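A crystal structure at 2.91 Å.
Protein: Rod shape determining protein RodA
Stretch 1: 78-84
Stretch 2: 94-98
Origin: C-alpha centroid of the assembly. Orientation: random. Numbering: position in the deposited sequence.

Stretch 1 (78-84) LLLALVL
Stretch 2 94-98: RAWFV

This is a small, largely apolar contact in which part of a helix is covered by a loop that leads into a strand of the same chain, with no hydrogen bond between them. Together the two stretches bury 348 Å². Stretch 1 is helical, with phi -59° to -77° and psi -28° to -41° over Leu78 to Leu84. Leu82 N donates a hydrogen bond to Leu78 O and Val83 N to Leu79 O, both at 2.9 Å. Leu84 N makes a weak hydrogen bond to Ala81 O at 3.4 Å. Stretch 2 is mostly extended: Arg94 is at -88/107, Trp96 at -135/140, Phe97 at -97/120 and Val98 at -118/109. Ala95 breaks the pattern at -138/14.

The register is set by two CA pairs, each 6.1 Å apart: Val83 CA to Ala95 CA, and Leu84 CA to Arg94 CA. Numbering rises along one stretch as it falls along the other. Val83 is the centre of the contact. Its CA-to-CB bond points toward stretch 2 (chi1 75°, p). Val83 CG2 lies over one face of the Phe97 ring, 4.1 Å from the centroid and 20° off the normal, a CH-pi contact. Val83 CB is 3.6 Å from Phe97 CE1. Val83 CG2 also lies 3.7 Å from Ala95 C and 3.7 Å from Trp96 N, so it packs on backbone too.

Phe97 leaves its backbone sideways, and chi1 -77° (m) with chi2 108° brings the ring to the helix. Leu79 O sits at the slightly positive ring edge, 3.9 Å from Phe97 CE1; Leu79 has chi1 -103°, between wells, and chi2 p. Leu82 (t, p) adds an apolar contact, Leu82 CG to Phe97 CZ at 4.0 Å.

The Arg94 CA-to-CB bond points toward the helix, with chi1 29° (between wells), chi2 t, chi3 p and chi4 -177°. Arg94 CD, weakly polarised but no conventional donor, is 3.2 Å from Leu84 O. Leu84 (m, t) starts away, but its end comes nearer. The CA-to-CB bonds of Ala95 and Trp96 (m, chi2 78°) point away.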

# COMPACT_ATOMS: atom_id res chain seq x y z
N LEU A 78 -8.65 -4.67 -16.14
CA LEU A 78 -9.69 -5.63 -16.47
C LEU A 78 -10.26 -6.30 -15.22
O LEU A 78 -11.45 -6.63 -15.19
CB LEU A 78 -9.18 -6.68 -17.47
CG LEU A 78 -8.98 -6.20 -18.92
CD1 LEU A 78 -9.02 -7.37 -19.88
CD2 LEU A 78 -10.00 -5.13 -19.32
N LEU A 79 -9.45 -6.46 -14.16
CA LEU A 79 -9.95 -7.04 -12.91
C LEU A 79 -10.78 -6.05 -12.10
O LEU A 79 -11.78 -6.45 -11.47
CB LEU A 79 -8.78 -7.56 -12.08
CG LEU A 79 -8.58 -9.08 -12.09
CD1 LEU A 79 -8.78 -9.63 -13.49
CD2 LEU A 79 -7.20 -9.47 -11.57
N LEU A 80 -10.39 -4.78 -12.08
CA LEU A 80 -11.26 -3.75 -11.50
C LEU A 80 -12.59 -3.71 -12.22
O LEU A 80 -13.65 -3.55 -11.59
CB LEU A 80 -10.57 -2.38 -11.57
CG LEU A 80 -9.51 -2.11 -10.52
CD1 LEU A 80 -8.96 -0.71 -10.67
CD2 LEU A 80 -10.09 -2.31 -9.14
N ALA A 81 -12.57 -3.83 -13.55
CA ALA A 81 -13.82 -3.83 -14.29
C ALA A 81 -14.65 -5.07 -13.99
O ALA A 81 -15.88 -4.99 -13.85
CB ALA A 81 -13.54 -3.72 -15.79
N LEU A 82 -14.00 -6.23 -13.85
CA LEU A 82 -14.69 -7.49 -13.61
C LEU A 82 -15.26 -7.59 -12.20
O LEU A 82 -16.29 -8.26 -12.00
CB LEU A 82 -13.75 -8.67 -13.85
CG LEU A 82 -14.43 -10.04 -13.74
CD1 LEU A 82 -15.44 -10.17 -14.86
CD2 LEU A 82 -13.42 -11.18 -13.76
N VAL A 83 -14.61 -6.98 -11.21
CA VAL A 83 -15.14 -7.05 -9.85
C VAL A 83 -16.49 -6.33 -9.75
O VAL A 83 -17.33 -6.71 -8.93
CB VAL A 83 -14.10 -6.51 -8.84
CG1 VAL A 83 -14.02 -4.99 -8.88
CG2 VAL A 83 -14.40 -7.00 -7.43
N LEU A 84 -16.72 -5.33 -10.60
CA LEU A 84 -18.01 -4.64 -10.60
C LEU A 84 -19.15 -5.56 -11.03
O LEU A 84 -20.30 -5.35 -10.62
CB LEU A 84 -17.95 -3.43 -11.53
CG LEU A 84 -16.94 -2.36 -11.13
CD1 LEU A 84 -16.87 -1.26 -12.17
CD2 LEU A 84 -17.29 -1.79 -9.77
N ARG A 94 -19.22 -3.60 -4.11
CA ARG A 94 -18.58 -4.85 -4.51
C ARG A 94 -17.13 -4.55 -4.90
O ARG A 94 -16.87 -3.97 -5.96
CB ARG A 94 -19.34 -5.54 -5.63
CG ARG A 94 -20.11 -4.61 -6.56
CD ARG A 94 -20.98 -5.42 -7.53
NE ARG A 94 -21.80 -6.41 -6.83
CZ ARG A 94 -22.60 -7.29 -7.45
NH1 ARG A 94 -23.31 -8.16 -6.73
NH2 ARG A 94 -22.69 -7.30 -8.77
N ALA A 95 -16.19 -4.95 -4.04
CA ALA A 95 -14.78 -4.68 -4.25
C ALA A 95 -13.91 -5.88 -3.91
O ALA A 95 -12.69 -5.74 -3.79
CB ALA A 95 -14.33 -3.47 -3.42
N TRP A 96 -14.51 -7.06 -3.76
CA TRP A 96 -13.79 -8.25 -3.33
C TRP A 96 -14.18 -9.44 -4.19
O TRP A 96 -15.35 -9.61 -4.54
CB TRP A 96 -14.07 -8.57 -1.87
CG TRP A 96 -13.34 -7.70 -0.91
CD1 TRP A 96 -13.65 -6.42 -0.56
CD2 TRP A 96 -12.17 -8.05 -0.17
NE1 TRP A 96 -12.74 -5.95 0.35
CE2 TRP A 96 -11.82 -6.93 0.61
CE3 TRP A 96 -11.38 -9.20 -0.09
CZ2 TRP A 96 -10.72 -6.92 1.46
CZ3 TRP A 96 -10.29 -9.20 0.76
CH2 TRP A 96 -9.96 -8.07 1.52
N PHE A 97 -13.20 -10.26 -4.53
CA PHE A 97 -13.45 -11.56 -5.12
C PHE A 97 -13.39 -12.59 -4.00
O PHE A 97 -12.36 -12.72 -3.33
CB PHE A 97 -12.43 -11.89 -6.21
CG PHE A 97 -12.68 -11.19 -7.52
CD1 PHE A 97 -11.86 -10.15 -7.93
CD2 PHE A 97 -13.72 -11.58 -8.34
CE1 PHE A 97 -12.08 -9.51 -9.14
CE2 PHE A 97 -13.95 -10.94 -9.54
CZ PHE A 97 -13.13 -9.90 -9.94
N VAL A 98 -14.50 -13.29 -3.78
CA VAL A 98 -14.60 -14.30 -2.74
C VAL A 98 -14.85 -15.65 -3.41
O VAL A 98 -15.94 -15.88 -3.95
CB VAL A 98 -15.69 -13.98 -1.70
CG1 VAL A 98 -15.74 -15.07 -0.64
CG2 VAL A 98 -15.41 -12.63 -1.06